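Local atomic coordinates of ABC transporter, ATP binding protein (Sulfolobus solfataricus, PDB entry 1OXX), a protein that powers glucose uptake by an archaeal ABC transporter, binding and hydrolysing ATP as its energy-coupling subunit. Residues I294-G299 with V340-D345. The protein carries 1 engineered substitution. Sequence-based numbering, arbitrary orientation.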
ATOM      1  N   ILE A 294       7.772 -29.620   2.604  1.00  5.99           N
ATOM      2  CA  ILE A 294       7.264 -30.658   3.509  1.00  7.19           C
ATOM      3  C   ILE A 294       5.820 -31.007   3.181  1.00  5.17           C
ATOM      4  O   ILE A 294       4.978 -30.134   2.875  1.00  5.06           O
ATOM      5  CB  ILE A 294       7.351 -30.276   5.009  1.00  7.61           C
ATOM      6  CG1 ILE A 294       6.536 -29.017   5.315  1.00  6.19           C
ATOM      7  CG2 ILE A 294       8.801 -30.181   5.458  1.00  6.00           C
ATOM      8  CD1 ILE A 294       6.163 -28.892   6.771  1.00  8.23           C
ATOM      9  N   LEU A 295       5.522 -32.289   3.294  1.00  4.43           N
ATOM     10  CA  LEU A 295       4.178 -32.802   3.111  1.00  4.11           C
ATOM     11  C   LEU A 295       3.274 -32.440   4.271  1.00  6.26           C
ATOM     12  O   LEU A 295       3.658 -32.629   5.434  1.00  8.04           O
ATOM     13  CB  LEU A 295       4.239 -34.325   3.071  1.00  6.53           C
ATOM     14  CG  LEU A 295       4.317 -35.023   1.726  1.00 12.18           C
ATOM     15  CD1 LEU A 295       4.479 -36.518   1.965  1.00 12.91           C
ATOM     16  CD2 LEU A 295       3.065 -34.760   0.904  1.00 10.41           C
ATOM     17  N   VAL A 296       2.094 -31.908   3.971  1.00  3.75           N
ATOM     18  CA  VAL A 296       1.107 -31.664   5.013  1.00  5.80           C
ATOM     19  C   VAL A 296      -0.165 -32.515   4.838  1.00  5.43           C
ATOM     20  O   VAL A 296      -1.014 -32.550   5.714  1.00  7.15           O
ATOM     21  CB  VAL A 296       0.772 -30.163   5.187  1.00  7.31           C
ATOM     22  CG1 VAL A 296       1.985 -29.418   5.720  1.00  9.20           C
ATOM     23  CG2 VAL A 296       0.244 -29.528   3.901  1.00  7.66           C
ATOM     24  N   GLY A 297      -0.289 -33.225   3.720  1.00  4.22           N
ATOM     25  CA  GLY A 297      -1.398 -34.141   3.558  1.00  7.17           C
ATOM     26  C   GLY A 297      -1.973 -34.215   2.168  1.00  6.68           C
ATOM     27  O   GLY A 297      -1.330 -33.822   1.203  1.00  9.37           O
ATOM     28  N   LYS A 298      -3.177 -34.760   2.079  1.00  9.43           N
ATOM     29  CA  LYS A 298      -3.880 -34.943   0.818  1.00  6.81           C
ATOM     30  C   LYS A 298      -4.942 -33.866   0.629  1.00  7.95           C
ATOM     31  O   LYS A 298      -5.494 -33.329   1.586  1.00  8.61           O
ATOM     32  CB  LYS A 298      -4.597 -36.299   0.814  1.00 12.84           C
ATOM     33  CG  LYS A 298      -3.716 -37.506   1.014  1.00 17.07           C
ATOM     34  CD  LYS A 298      -4.529 -38.708   1.467  1.00 13.86           C
ATOM     35  CE  LYS A 298      -5.595 -39.108   0.477  1.00 19.75           C
ATOM     36  NZ  LYS A 298      -6.271 -40.382   0.904  1.00 22.74           N
ATOM     37  N   GLY A 299      -5.262 -33.604  -0.624  1.00  6.31           N
ATOM     38  CA  GLY A 299      -6.326 -32.677  -0.944  1.00  7.50           C
ATOM     39  C   GLY A 299      -6.981 -33.078  -2.242  1.00  5.97           C
ATOM     40  O   GLY A 299      -6.582 -34.037  -2.881  1.00  6.95           O
ATOM     41  N   VAL A 340      -0.248 -32.315  -0.884  1.00  3.47           N
ATOM     42  CA  VAL A 340      -0.039 -30.897  -0.587  1.00  5.36           C
ATOM     43  C   VAL A 340       1.241 -30.701   0.200  1.00  4.48           C
ATOM     44  O   VAL A 340       1.439 -31.314   1.248  1.00  4.43           O
ATOM     45  CB  VAL A 340      -1.213 -30.325   0.214  1.00  4.60           C
ATOM     46  CG1 VAL A 340      -1.033 -28.835   0.451  1.00  7.58           C
ATOM     47  CG2 VAL A 340      -2.526 -30.591  -0.510  1.00  5.48           C
ATOM     48  N   TYR A 341       2.130 -29.885  -0.351  1.00  3.70           N
ATOM     49  CA  TYR A 341       3.400 -29.567   0.260  1.00  4.67           C
ATOM     50  C   TYR A 341       3.410 -28.080   0.566  1.00  7.07           C
ATOM     51  O   TYR A 341       2.798 -27.277  -0.143  1.00  5.38           O
ATOM     52  CB  TYR A 341       4.565 -29.818  -0.701  1.00  4.90           C
ATOM     53  CG  TYR A 341       4.918 -31.258  -0.944  1.00  3.64           C
ATOM     54  CD1 TYR A 341       4.263 -32.011  -1.914  1.00  6.99           C
ATOM     55  CD2 TYR A 341       5.942 -31.848  -0.230  1.00  4.97           C
ATOM     56  CE1 TYR A 341       4.616 -33.330  -2.138  1.00  7.72           C
ATOM     57  CE2 TYR A 341       6.289 -33.172  -0.430  1.00  4.86           C
ATOM     58  CZ  TYR A 341       5.638 -33.902  -1.396  1.00  9.27           C
ATOM     59  OH  TYR A 341       6.001 -35.219  -1.609  1.00 11.73           O
ATOM     60  N   VAL A 342       4.114 -27.707   1.625  1.00  5.21           N
ATOM     61  CA  VAL A 342       4.321 -26.295   1.914  1.00  4.47           C
ATOM     62  C   VAL A 342       5.772 -26.032   2.292  1.00  6.11           C
ATOM     63  O   VAL A 342       6.545 -26.951   2.535  1.00  5.29           O
ATOM     64  CB  VAL A 342       3.418 -25.794   3.068  1.00  5.01           C
ATOM     65  CG1 VAL A 342       1.928 -26.024   2.772  1.00  6.40           C
ATOM     66  CG2 VAL A 342       3.796 -26.472   4.396  1.00  5.95           C
ATOM     67  N   ARG A 343       6.139 -24.754   2.325  1.00  5.23           N
ATOM     68  CA  ARG A 343       7.416 -24.337   2.881  1.00  7.38           C
ATOM     69  C   ARG A 343       7.244 -24.253   4.395  1.00  7.02           C
ATOM     70  O   ARG A 343       6.527 -23.383   4.902  1.00  7.52           O
ATOM     71  CB  ARG A 343       7.792 -22.960   2.358  1.00  6.71           C
ATOM     72  CG  ARG A 343       7.943 -22.908   0.877  1.00  6.83           C
ATOM     73  CD  ARG A 343       9.156 -23.647   0.383  1.00 11.24           C
ATOM     74  NE  ARG A 343       9.529 -23.273  -0.979  1.00  8.87           N
ATOM     75  CZ  ARG A 343      10.346 -23.973  -1.726  1.00  7.34           C
ATOM     76  NH1 ARG A 343      10.885 -25.085  -1.248  1.00 10.07           N
ATOM     77  NH2 ARG A 343      10.635 -23.579  -2.955  1.00  6.98           N
ATOM     78  N   LYS A 344       7.897 -25.149   5.129  1.00  8.78           N
ATOM     79  CA  LYS A 344       7.729 -25.200   6.579  1.00  7.48           C
ATOM     80  C   LYS A 344       7.958 -23.883   7.302  1.00  7.85           C
ATOM     81  O   LYS A 344       7.175 -23.509   8.185  1.00  8.35           O
ATOM     82  CB  LYS A 344       8.645 -26.260   7.158  1.00  7.43           C
ATOM     83  CG  LYS A 344       8.531 -26.416   8.668  1.00  7.14           C
ATOM     84  CD  LYS A 344       9.527 -27.478   9.142  1.00 15.30           C
ATOM     85  CE  LYS A 344       9.558 -27.608  10.662  1.00 25.38           C
ATOM     86  NZ  LYS A 344       8.454 -28.459  11.181  1.00 20.54           N
ATOM     87  N   ASP A 345       9.023 -23.183   6.930  1.00  6.13           N
ATOM     88  CA  ASP A 345       9.368 -21.946   7.609  1.00  6.24           C
ATOM     89  C   ASP A 345       8.462 -20.798   7.233  1.00  8.94           C
ATOM     90  O   ASP A 345       8.567 -19.716   7.829  1.00 10.76           O
ATOM     91  CB  ASP A 345      10.836 -21.564   7.395  1.00  8.95           C
ATOM     92  CG  ASP A 345      11.158 -21.195   5.969  1.00 22.77           C
ATOM     93  OD1 ASP A 345      10.275 -21.305   5.092  1.00 26.14           O
ATOM     94  OD2 ASP A 345      12.290 -20.776   5.629  1.00 35.49           O
TER
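Chi1 of Tyr341 (-74°) sets its CG beside the backbone N, on the face of the sheet it shares with Leu295, while in Ile294 chi1 (60°) puts CG1 beside Val342 CG2 and a nearly extended chi2 (159°) carries CD1 to CB of Lys344, 3.6 Å away. Leu295 lays CD2 over one face of the tyrosine ring in a CH-pi contact, 3.7 Å from the centroid and displaced toward the rim. Its CG rests against CE2 of Tyr341 at 3.5 Å. The phenol OH is anchored by a hydrogen bond with the backbone N of Ile288, which ties the ring to the loop following strand 281-284. An alanine in place of Tyr341 would probably leave CD2 and CG of Leu295 without the ring they rest on and the Ile288 N-H without its hydroxyl partner. Val340 and Val342 point to the other face, where the two methyls of Val296 each meet one of them: CG2 on Val340 CG1 at 3.7 Å, CG1 on Val342 CG2. Phe263 and Leu261 of strand 261-263 pack against this valine cluster.

The backbones are antiparallel. Ile294 and Val342 exchange two hydrogen bonds, Ile294 N to Val342 O and Val342 N to Ile294 O. Further along, Val296 N donates to Val340 O in an almost straight bond, whereas Val340 N turns to Gly297 O at 2.8 Å. Two residues, Val296 and Gly297, thus face the single Val340; the backbone angles of Gly297 would press a CB into the carbonyl O of Val296. This is a classic beta bulge, joining strands 294-307 and 337-342 within an antiparallel sheet of the C-terminal domain, consistent with its family's grouping among OB folds.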